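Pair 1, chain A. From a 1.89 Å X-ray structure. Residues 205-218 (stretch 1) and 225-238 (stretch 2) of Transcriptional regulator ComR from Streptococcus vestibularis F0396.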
# COMPACT_ATOMS: atom_id res chain seq x y z
N ALA A 205 0.65 -0.61 7.41
CA ALA A 205 0.21 -0.69 6.02
C ALA A 205 -0.84 -1.77 5.89
O ALA A 205 -1.84 -1.59 5.20
CB ALA A 205 1.40 -0.95 5.07
N LEU A 206 -0.61 -2.90 6.54
CA LEU A 206 -1.58 -3.99 6.48
C LEU A 206 -2.90 -3.60 7.16
O LEU A 206 -4.00 -3.90 6.66
CB LEU A 206 -0.99 -5.25 7.12
CG LEU A 206 -1.91 -6.47 7.25
CD1 LEU A 206 -2.26 -7.04 5.88
CD2 LEU A 206 -1.31 -7.53 8.17
N PHE A 207 -2.78 -2.92 8.30
CA PHE A 207 -3.97 -2.48 9.01
C PHE A 207 -4.80 -1.54 8.13
O PHE A 207 -6.02 -1.66 8.05
CB PHE A 207 -3.59 -1.78 10.32
CG PHE A 207 -4.78 -1.34 11.12
CD1 PHE A 207 -5.41 -2.22 11.98
CD2 PHE A 207 -5.27 -0.05 10.99
CE1 PHE A 207 -6.52 -1.82 12.71
CE2 PHE A 207 -6.38 0.36 11.71
CZ PHE A 207 -7.02 -0.52 12.57
N ASN A 208 -4.13 -0.60 7.46
CA ASN A 208 -4.84 0.37 6.63
C ASN A 208 -5.49 -0.27 5.40
O ASN A 208 -6.55 0.16 4.95
CB ASN A 208 -3.87 1.49 6.21
CG ASN A 208 -3.60 2.46 7.34
OD1 ASN A 208 -4.45 2.67 8.20
ND2 ASN A 208 -2.41 3.06 7.35
N ASP A 209 -4.85 -1.30 4.85
CA ASP A 209 -5.48 -2.07 3.78
C ASP A 209 -6.70 -2.82 4.29
O ASP A 209 -7.71 -2.90 3.60
CB ASP A 209 -4.50 -3.06 3.18
CG ASP A 209 -3.55 -2.41 2.21
OD1 ASP A 209 -3.62 -1.18 2.04
OD2 ASP A 209 -2.74 -3.15 1.62
N LEU A 210 -6.59 -3.40 5.47
CA LEU A 210 -7.74 -4.09 6.06
C LEU A 210 -8.88 -3.10 6.33
O LEU A 210 -10.06 -3.42 6.10
CB LEU A 210 -7.31 -4.80 7.33
CG LEU A 210 -6.47 -6.06 7.10
CD1 LEU A 210 -5.81 -6.50 8.37
CD2 LEU A 210 -7.36 -7.16 6.55
N MET A 211 -8.55 -1.90 6.81
CA MET A 211 -9.59 -0.90 7.03
C MET A 211 -10.30 -0.58 5.72
O MET A 211 -11.53 -0.45 5.70
CB MET A 211 -9.03 0.38 7.66
CG MET A 211 -8.71 0.25 9.17
SD MET A 211 -10.12 0.07 10.28
CE MET A 211 -10.69 1.77 10.38
N ALA A 212 -9.52 -0.46 4.64
CA ALA A 212 -10.06 -0.15 3.31
C ALA A 212 -11.02 -1.23 2.81
O ALA A 212 -12.07 -0.93 2.24
CB ALA A 212 -8.91 0.03 2.28
N ILE A 213 -10.64 -2.49 3.01
CA ILE A 213 -11.47 -3.64 2.68
C ILE A 213 -12.81 -3.59 3.41
O ILE A 213 -13.87 -3.81 2.83
CB ILE A 213 -10.71 -4.94 3.04
CG1 ILE A 213 -9.53 -5.14 2.07
CG2 ILE A 213 -11.65 -6.14 3.08
CD1 ILE A 213 -8.53 -6.20 2.51
N ALA A 214 -12.77 -3.27 4.70
CA ALA A 214 -13.99 -3.29 5.52
C ALA A 214 -14.93 -2.18 5.09
O ALA A 214 -16.13 -2.40 4.94
CB ALA A 214 -13.64 -3.17 6.99
N GLY A 215 -14.39 -0.99 4.86
CA GLY A 215 -15.22 0.08 4.33
C GLY A 215 -15.80 -0.24 2.96
O GLY A 215 -16.95 0.09 2.66
N LEU A 216 -15.00 -0.90 2.12
CA LEU A 216 -15.45 -1.25 0.78
C LEU A 216 -16.47 -2.38 0.78
O LEU A 216 -17.46 -2.33 0.04
CB LEU A 216 -14.26 -1.64 -0.10
CG LEU A 216 -13.46 -0.46 -0.64
CD1 LEU A 216 -12.17 -0.94 -1.30
CD2 LEU A 216 -14.33 0.35 -1.61
N LYS A 217 -16.23 -3.40 1.60
CA LYS A 217 -17.20 -4.49 1.75
C LYS A 217 -18.58 -3.94 2.14
O LYS A 217 -19.61 -4.47 1.70
CB LYS A 217 -16.71 -5.53 2.76
CG LYS A 217 -15.61 -6.45 2.21
CD LYS A 217 -15.47 -7.73 3.02
CE LYS A 217 -14.84 -8.85 2.20
NZ LYS A 217 -15.74 -9.21 1.04
N ILE A 218 -18.61 -2.86 2.92
CA ILE A 218 -19.89 -2.23 3.26
C ILE A 218 -20.46 -1.48 2.05
O ILE A 218 -21.64 -1.61 1.73
CB ILE A 218 -19.76 -1.28 4.46
CG1 ILE A 218 -19.54 -2.07 5.74
CG2 ILE A 218 -21.00 -0.44 4.62
CD1 ILE A 218 -19.16 -1.22 6.94
N ASP A 225 -17.34 -12.83 4.55
CA ASP A 225 -16.10 -12.74 5.32
C ASP A 225 -15.88 -11.40 6.04
O ASP A 225 -14.74 -11.11 6.46
CB ASP A 225 -14.88 -13.01 4.41
CG ASP A 225 -14.86 -14.43 3.88
OD1 ASP A 225 -14.38 -15.33 4.61
OD2 ASP A 225 -15.32 -14.64 2.74
N PHE A 226 -16.93 -10.59 6.20
CA PHE A 226 -16.74 -9.27 6.81
C PHE A 226 -16.16 -9.38 8.22
O PHE A 226 -15.24 -8.64 8.58
CB PHE A 226 -18.05 -8.46 6.86
CG PHE A 226 -17.86 -7.04 7.36
CD1 PHE A 226 -17.91 -6.75 8.73
CD2 PHE A 226 -17.63 -6.00 6.48
CE1 PHE A 226 -17.73 -5.45 9.19
CE2 PHE A 226 -17.44 -4.70 6.93
CZ PHE A 226 -17.49 -4.43 8.29
N LEU A 227 -16.67 -10.32 9.02
CA LEU A 227 -16.19 -10.47 10.39
C LEU A 227 -14.80 -11.08 10.40
O LEU A 227 -14.05 -10.94 11.37
CB LEU A 227 -17.16 -11.31 11.23
CG LEU A 227 -18.55 -10.70 11.43
CD1 LEU A 227 -19.43 -11.65 12.25
CD2 LEU A 227 -18.44 -9.35 12.12
N THR A 228 -14.43 -11.76 9.32
CA THR A 228 -13.07 -12.27 9.20
C THR A 228 -12.11 -11.09 9.01
O THR A 228 -10.98 -11.10 9.54
CB THR A 228 -12.94 -13.28 8.05
OG1 THR A 228 -13.75 -14.42 8.35
CG2 THR A 228 -11.51 -13.74 7.90
N VAL A 229 -12.56 -10.07 8.29
CA VAL A 229 -11.77 -8.85 8.18
C VAL A 229 -11.67 -8.14 9.53
O VAL A 229 -10.60 -7.67 9.91
CB VAL A 229 -12.36 -7.88 7.14
CG1 VAL A 229 -11.55 -6.60 7.10
CG2 VAL A 229 -12.40 -8.53 5.77
N ILE A 230 -12.77 -8.07 10.27
CA ILE A 230 -12.73 -7.47 11.61
C ILE A 230 -11.72 -8.21 12.48
O ILE A 230 -10.94 -7.59 13.21
CB ILE A 230 -14.12 -7.48 12.31
CG1 ILE A 230 -15.13 -6.65 11.49
CG2 ILE A 230 -14.01 -6.99 13.77
CD1 ILE A 230 -14.76 -5.17 11.38
N ASP A 231 -11.76 -9.53 12.40
CA ASP A 231 -10.89 -10.38 13.21
C ASP A 231 -9.41 -10.13 12.92
O ASP A 231 -8.55 -10.11 13.82
CB ASP A 231 -11.25 -11.85 12.96
CG ASP A 231 -12.49 -12.28 13.73
OD1 ASP A 231 -12.79 -11.67 14.76
OD2 ASP A 231 -13.17 -13.23 13.29
N LYS A 232 -9.10 -9.93 11.64
CA LYS A 232 -7.71 -9.70 11.25
C LYS A 232 -7.26 -8.34 11.76
O LYS A 232 -6.15 -8.20 12.29
CB LYS A 232 -7.55 -9.79 9.73
CG LYS A 232 -6.08 -9.88 9.28
CD LYS A 232 -5.57 -11.30 9.36
CE LYS A 232 -4.15 -11.44 8.80
NZ LYS A 232 -4.01 -12.70 8.02
N LEU A 233 -8.14 -7.34 11.62
CA LEU A 233 -7.85 -6.01 12.13
C LEU A 233 -7.50 -6.02 13.63
O LEU A 233 -6.53 -5.38 14.06
CB LEU A 233 -9.05 -5.08 11.90
CG LEU A 233 -9.20 -4.54 10.49
CD1 LEU A 233 -10.66 -4.16 10.32
CD2 LEU A 233 -8.30 -3.33 10.30
N LEU A 234 -8.29 -6.76 14.41
CA LEU A 234 -8.05 -6.87 15.84
C LEU A 234 -6.77 -7.65 16.11
O LEU A 234 -6.02 -7.34 17.05
CB LEU A 234 -9.26 -7.53 16.54
CG LEU A 234 -10.57 -6.74 16.55
CD1 LEU A 234 -11.65 -7.49 17.33
CD2 LEU A 234 -10.36 -5.36 17.15
N ALA A 235 -6.50 -8.67 15.29
CA ALA A 235 -5.24 -9.43 15.42
C ALA A 235 -4.01 -8.56 15.16
O ALA A 235 -2.99 -8.70 15.85
CB ALA A 235 -5.24 -10.62 14.47
N VAL A 236 -4.08 -7.66 14.18
CA VAL A 236 -2.95 -6.76 13.93
C VAL A 236 -2.77 -5.79 15.10
O VAL A 236 -1.64 -5.58 15.57
CB VAL A 236 -3.12 -5.96 12.64
CG1 VAL A 236 -2.02 -4.93 12.50
CG2 VAL A 236 -3.14 -6.89 11.44
N ILE A 237 -3.87 -5.22 15.58
CA ILE A 237 -3.83 -4.32 16.73
C ILE A 237 -3.20 -5.03 17.94
O ILE A 237 -2.36 -4.46 18.64
CB ILE A 237 -5.24 -3.81 17.11
CG1 ILE A 237 -5.70 -2.75 16.10
CG2 ILE A 237 -5.25 -3.24 18.54
CD1 ILE A 237 -7.18 -2.41 16.19
N GLU A 238 -3.59 -6.28 18.15
CA GLU A 238 -3.03 -7.08 19.23
C GLU A 238 -1.52 -7.28 19.11
O GLU A 238 -0.80 -7.18 20.11
CB GLU A 238 -3.72 -8.45 19.29
CG GLU A 238 -3.27 -9.29 20.47
CD GLU A 238 -3.53 -8.61 21.80
OE1 GLU A 238 -4.69 -8.22 22.06
OE2 GLU A 238 -2.57 -8.45 22.59

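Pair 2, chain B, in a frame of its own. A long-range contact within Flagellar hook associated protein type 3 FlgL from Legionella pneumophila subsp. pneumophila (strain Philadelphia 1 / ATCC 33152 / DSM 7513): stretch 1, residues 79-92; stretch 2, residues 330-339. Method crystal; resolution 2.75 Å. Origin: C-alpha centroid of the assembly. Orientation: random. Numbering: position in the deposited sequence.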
# COMPACT_ATOMS: atom_id res chain seq x y z
N ILE B 79 -1.47 -12.92 -17.64
CA ILE B 79 -2.23 -13.22 -16.43
C ILE B 79 -2.59 -11.93 -15.70
O ILE B 79 -3.75 -11.72 -15.35
CB ILE B 79 -1.46 -14.18 -15.51
CG1 ILE B 79 -1.31 -15.56 -16.19
CG2 ILE B 79 -2.15 -14.29 -14.15
CD1 ILE B 79 -2.62 -16.29 -16.45
N LEU B 80 -1.61 -11.06 -15.47
CA LEU B 80 -1.91 -9.73 -14.95
C LEU B 80 -2.92 -9.02 -15.83
O LEU B 80 -3.88 -8.45 -15.31
CB LEU B 80 -0.64 -8.90 -14.81
CG LEU B 80 0.26 -9.34 -13.66
CD1 LEU B 80 1.33 -8.31 -13.39
CD2 LEU B 80 -0.50 -9.57 -12.36
N SER B 81 -2.73 -9.06 -17.14
CA SER B 81 -3.68 -8.46 -18.11
C SER B 81 -5.14 -8.96 -17.96
O SER B 81 -6.11 -8.15 -17.96
CB SER B 81 -3.14 -8.74 -19.52
OG SER B 81 -4.07 -8.46 -20.54
N ASN B 82 -5.28 -10.29 -17.83
CA ASN B 82 -6.56 -10.97 -17.49
C ASN B 82 -7.15 -10.42 -16.18
O ASN B 82 -8.35 -10.22 -16.05
CB ASN B 82 -6.37 -12.49 -17.26
CG ASN B 82 -6.11 -13.28 -18.53
OD1 ASN B 82 -6.52 -12.91 -19.63
ND2 ASN B 82 -5.40 -14.41 -18.38
N ALA B 83 -6.28 -10.25 -15.19
CA ALA B 83 -6.70 -9.86 -13.89
C ALA B 83 -7.16 -8.41 -13.88
O ALA B 83 -7.98 -8.02 -13.03
CB ALA B 83 -5.56 -10.05 -12.91
N VAL B 84 -6.66 -7.61 -14.82
CA VAL B 84 -7.19 -6.24 -14.93
C VAL B 84 -8.62 -6.33 -15.49
O VAL B 84 -9.55 -5.76 -14.92
CB VAL B 84 -6.29 -5.32 -15.78
CG1 VAL B 84 -7.02 -4.03 -16.17
CG2 VAL B 84 -5.00 -5.02 -15.01
N ASN B 85 -8.79 -7.08 -16.56
CA ASN B 85 -10.12 -7.38 -17.09
C ASN B 85 -11.14 -7.67 -16.01
O ASN B 85 -12.25 -7.10 -16.01
CB ASN B 85 -10.05 -8.56 -18.04
CG ASN B 85 -9.51 -8.17 -19.38
OD1 ASN B 85 -9.49 -6.98 -19.72
ND2 ASN B 85 -9.06 -9.16 -20.17
N SER B 86 -10.79 -8.57 -15.09
CA SER B 86 -11.68 -8.92 -14.01
C SER B 86 -11.99 -7.70 -13.11
O SER B 86 -13.12 -7.52 -12.65
CB SER B 86 -11.08 -10.06 -13.18
OG SER B 86 -10.98 -11.26 -13.94
N LEU B 87 -11.00 -6.85 -12.87
CA LEU B 87 -11.20 -5.73 -11.99
C LEU B 87 -11.96 -4.66 -12.67
O LEU B 87 -12.63 -3.90 -12.01
CB LEU B 87 -9.88 -5.16 -11.54
CG LEU B 87 -9.22 -6.08 -10.50
CD1 LEU B 87 -7.70 -5.88 -10.44
CD2 LEU B 87 -9.87 -5.84 -9.14
N HIS B 88 -11.83 -4.57 -13.99
CA HIS B 88 -12.52 -3.50 -14.74
C HIS B 88 -14.03 -3.66 -14.64
O HIS B 88 -14.79 -2.68 -14.61
CB HIS B 88 -12.09 -3.47 -16.21
CG HIS B 88 -10.95 -2.53 -16.48
ND1 HIS B 88 -10.02 -2.75 -17.47
CD2 HIS B 88 -10.57 -1.38 -15.86
CE1 HIS B 88 -9.13 -1.78 -17.46
NE2 HIS B 88 -9.44 -0.94 -16.49
N ARG B 89 -14.42 -4.92 -14.57
CA ARG B 89 -15.79 -5.34 -14.50
C ARG B 89 -16.22 -5.21 -13.06
O ARG B 89 -17.28 -4.64 -12.79
CB ARG B 89 -15.95 -6.79 -15.03
CG ARG B 89 -17.35 -7.42 -14.92
CD ARG B 89 -18.48 -6.61 -15.59
NE ARG B 89 -19.80 -7.11 -15.18
CZ ARG B 89 -20.90 -6.36 -15.04
NH1 ARG B 89 -20.89 -5.07 -15.31
NH2 ARG B 89 -22.04 -6.91 -14.64
N LEU B 90 -15.41 -5.68 -12.12
CA LEU B 90 -15.73 -5.44 -10.71
C LEU B 90 -15.97 -3.95 -10.46
O LEU B 90 -16.72 -3.57 -9.56
CB LEU B 90 -14.62 -5.97 -9.80
CG LEU B 90 -14.59 -7.50 -9.66
CD1 LEU B 90 -13.24 -7.99 -9.21
CD2 LEU B 90 -15.69 -7.99 -8.73
N ARG B 91 -15.36 -3.09 -11.26
CA ARG B 91 -15.53 -1.66 -11.05
C ARG B 91 -16.86 -1.20 -11.63
O ARG B 91 -17.54 -0.36 -11.05
CB ARG B 91 -14.36 -0.89 -11.66
CG ARG B 91 -14.72 0.55 -11.86
CD ARG B 91 -13.54 1.48 -11.97
NE ARG B 91 -14.08 2.83 -12.10
CZ ARG B 91 -13.37 3.93 -11.89
NH1 ARG B 91 -12.08 3.83 -11.56
NH2 ARG B 91 -13.95 5.11 -12.01
N GLU B 92 -17.22 -1.75 -12.79
CA GLU B 92 -18.54 -1.51 -13.39
C GLU B 92 -19.58 -1.91 -12.36
O GLU B 92 -20.39 -1.09 -11.93
CB GLU B 92 -18.76 -2.30 -14.69
CG GLU B 92 -17.97 -1.83 -15.92
CD GLU B 92 -18.23 -2.61 -17.21
OE1 GLU B 92 -17.86 -3.81 -17.38
OE2 GLU B 92 -18.80 -1.99 -18.11
N GLN B 330 -10.95 1.14 -3.44
CA GLN B 330 -10.08 -0.01 -3.28
C GLN B 330 -9.88 -0.80 -4.55
O GLN B 330 -8.76 -1.21 -4.87
CB GLN B 330 -10.59 -0.90 -2.16
CG GLN B 330 -10.36 -0.22 -0.82
CD GLN B 330 -10.74 -1.09 0.36
OE1 GLN B 330 -10.94 -0.55 1.45
NE2 GLN B 330 -10.82 -2.43 0.16
N ILE B 331 -10.99 -1.03 -5.25
CA ILE B 331 -10.96 -1.50 -6.61
C ILE B 331 -10.02 -0.66 -7.46
O ILE B 331 -9.26 -1.24 -8.22
CB ILE B 331 -12.33 -1.43 -7.26
CG1 ILE B 331 -13.15 -2.64 -6.89
CG2 ILE B 331 -12.18 -1.39 -8.76
CD1 ILE B 331 -12.40 -3.93 -6.99
N ASP B 332 -10.04 0.67 -7.32
CA ASP B 332 -9.16 1.51 -8.10
C ASP B 332 -7.73 1.38 -7.65
O ASP B 332 -6.85 1.20 -8.47
CB ASP B 332 -9.55 2.98 -8.02
CG ASP B 332 -10.82 3.29 -8.81
OD1 ASP B 332 -11.34 2.34 -9.44
OD2 ASP B 332 -11.29 4.46 -8.78
N SER B 333 -7.49 1.50 -6.34
CA SER B 333 -6.15 1.36 -5.78
C SER B 333 -5.46 0.12 -6.35
O SER B 333 -4.25 0.11 -6.57
CB SER B 333 -6.21 1.22 -4.26
OG SER B 333 -6.07 2.48 -3.59
N ALA B 334 -6.27 -0.92 -6.59
CA ALA B 334 -5.82 -2.19 -7.04
C ALA B 334 -5.68 -2.23 -8.54
O ALA B 334 -4.80 -2.87 -9.07
CB ALA B 334 -6.80 -3.26 -6.59
N LEU B 335 -6.60 -1.61 -9.25
CA LEU B 335 -6.38 -1.42 -10.65
C LEU B 335 -5.03 -0.75 -10.78
O LEU B 335 -4.20 -1.23 -11.51
CB LEU B 335 -7.43 -0.54 -11.27
CG LEU B 335 -8.52 -1.29 -12.03
CD1 LEU B 335 -9.74 -0.40 -12.14
CD2 LEU B 335 -8.01 -1.69 -13.40
N GLY B 336 -4.81 0.34 -10.07
CA GLY B 336 -3.58 1.10 -10.22
C GLY B 336 -2.35 0.28 -9.85
O GLY B 336 -1.31 0.30 -10.52
N HIS B 337 -2.47 -0.45 -8.75
CA HIS B 337 -1.34 -1.16 -8.23
C HIS B 337 -0.84 -2.19 -9.22
O HIS B 337 0.35 -2.41 -9.37
CB HIS B 337 -1.72 -1.85 -6.95
CG HIS B 337 -0.71 -2.83 -6.51
ND1 HIS B 337 0.57 -2.46 -6.16
CD2 HIS B 337 -0.78 -4.18 -6.38
CE1 HIS B 337 1.25 -3.55 -5.82
NE2 HIS B 337 0.45 -4.60 -5.95
N ILE B 338 -1.77 -2.83 -9.90
CA ILE B 338 -1.41 -3.85 -10.87
C ILE B 338 -0.78 -3.23 -12.10
O ILE B 338 0.26 -3.68 -12.57
CB ILE B 338 -2.61 -4.70 -11.27
CG1 ILE B 338 -2.95 -5.61 -10.10
CG2 ILE B 338 -2.32 -5.57 -12.47
CD1 ILE B 338 -4.06 -6.54 -10.46
N LEU B 339 -1.39 -2.18 -12.63
CA LEU B 339 -0.74 -1.42 -13.68
C LEU B 339 0.72 -1.07 -13.33
O LEU B 339 1.55 -1.00 -14.24
CB LEU B 339 -1.51 -0.13 -13.98
CG LEU B 339 -0.92 0.77 -15.07
CD1 LEU B 339 -0.76 0.06 -16.41
CD2 LEU B 339 -1.79 2.01 -15.23

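Both pairs consist of two α-helices packed nearly antiparallel, with an angle of 158° between their N-to-C directions in each case and axes that approach to 9.7 Å in pair 1 and 9.8 Å in pair 2. Backbone atoms of 14 central residues superpose with an RMSD of 0.3 Å. The helices of pair 1 are close in sequence, whereas those of pair 2 come from distant parts of the chain, yet neither pair has a hydrogen bond between its stretches, so in both the contact rests chiefly on side-chain packing.

Each helix carries a leucine at a matched position in both pairs. L210(A) matches L87(B), with the same m,t rotamer and side-chain centres 0.3 Å apart, and L233(A) matches L335(B). L210(A) sits among V229(A), K232(A), L233(A) and V236(A), its CB 3.5 Å from CD2 of L233(A). In pair 2, L87(B) CB lies 4.1 Å from CG of L335(B), and L335(B) is the knob, seated among V84(B), L87(B), H88(B) and R91(B). The closest side-chain overlap is that of V229(A) and I331(B), whose centres lie 0.1 Å apart. V229(A) fills a hole formed by L210(A), I213(A), A214(A) and K217(A); the longer I331(B) extends its CD1 to 3.8 Å from CD2 of L87(B).

The same backbone positions carry side chains of different size. F207(A) corresponds to V84(B). The phenylalanine lays one ring face over L233(A), whose CD2 stands 3.7 Å from the centroid of the F207(A) ring in a CH-pi contact, and its CE1 comes within 3.6 Å of CD1 of I237(A). The valine offers only methyl groups: V84(B) CG1 is 3.8 Å from CD2 of L335(B), and V84(B) CG2 is 3.7 Å from CG2 of I338(B). One helical turn on, M211(A) and H88(B) both begin with CA-to-CB pointing away, yet both reach the leucine of the other helix, M211(A) through CG at 3.8 Å from CD2 of L233(A) and H88(B) through NE2 at 3.5 Å from CD2 of L335(B).

The sharpest difference is at A214(A), matched by R91(B). The small alanine packs its CB 4.0 Å from CG1 of V229(A). The arginine combines two kinds of contact: its CB is 3.7 Å from CG2 of I331(B), while R91(B) NH1 forms a salt bridge with OD1 of D332(B) at 2.7 Å. The aspartate takes the position of I230(A), so the two charged residues of pair 2 stand where pair 1 has A214(A) and I230(A), which do not touch each other.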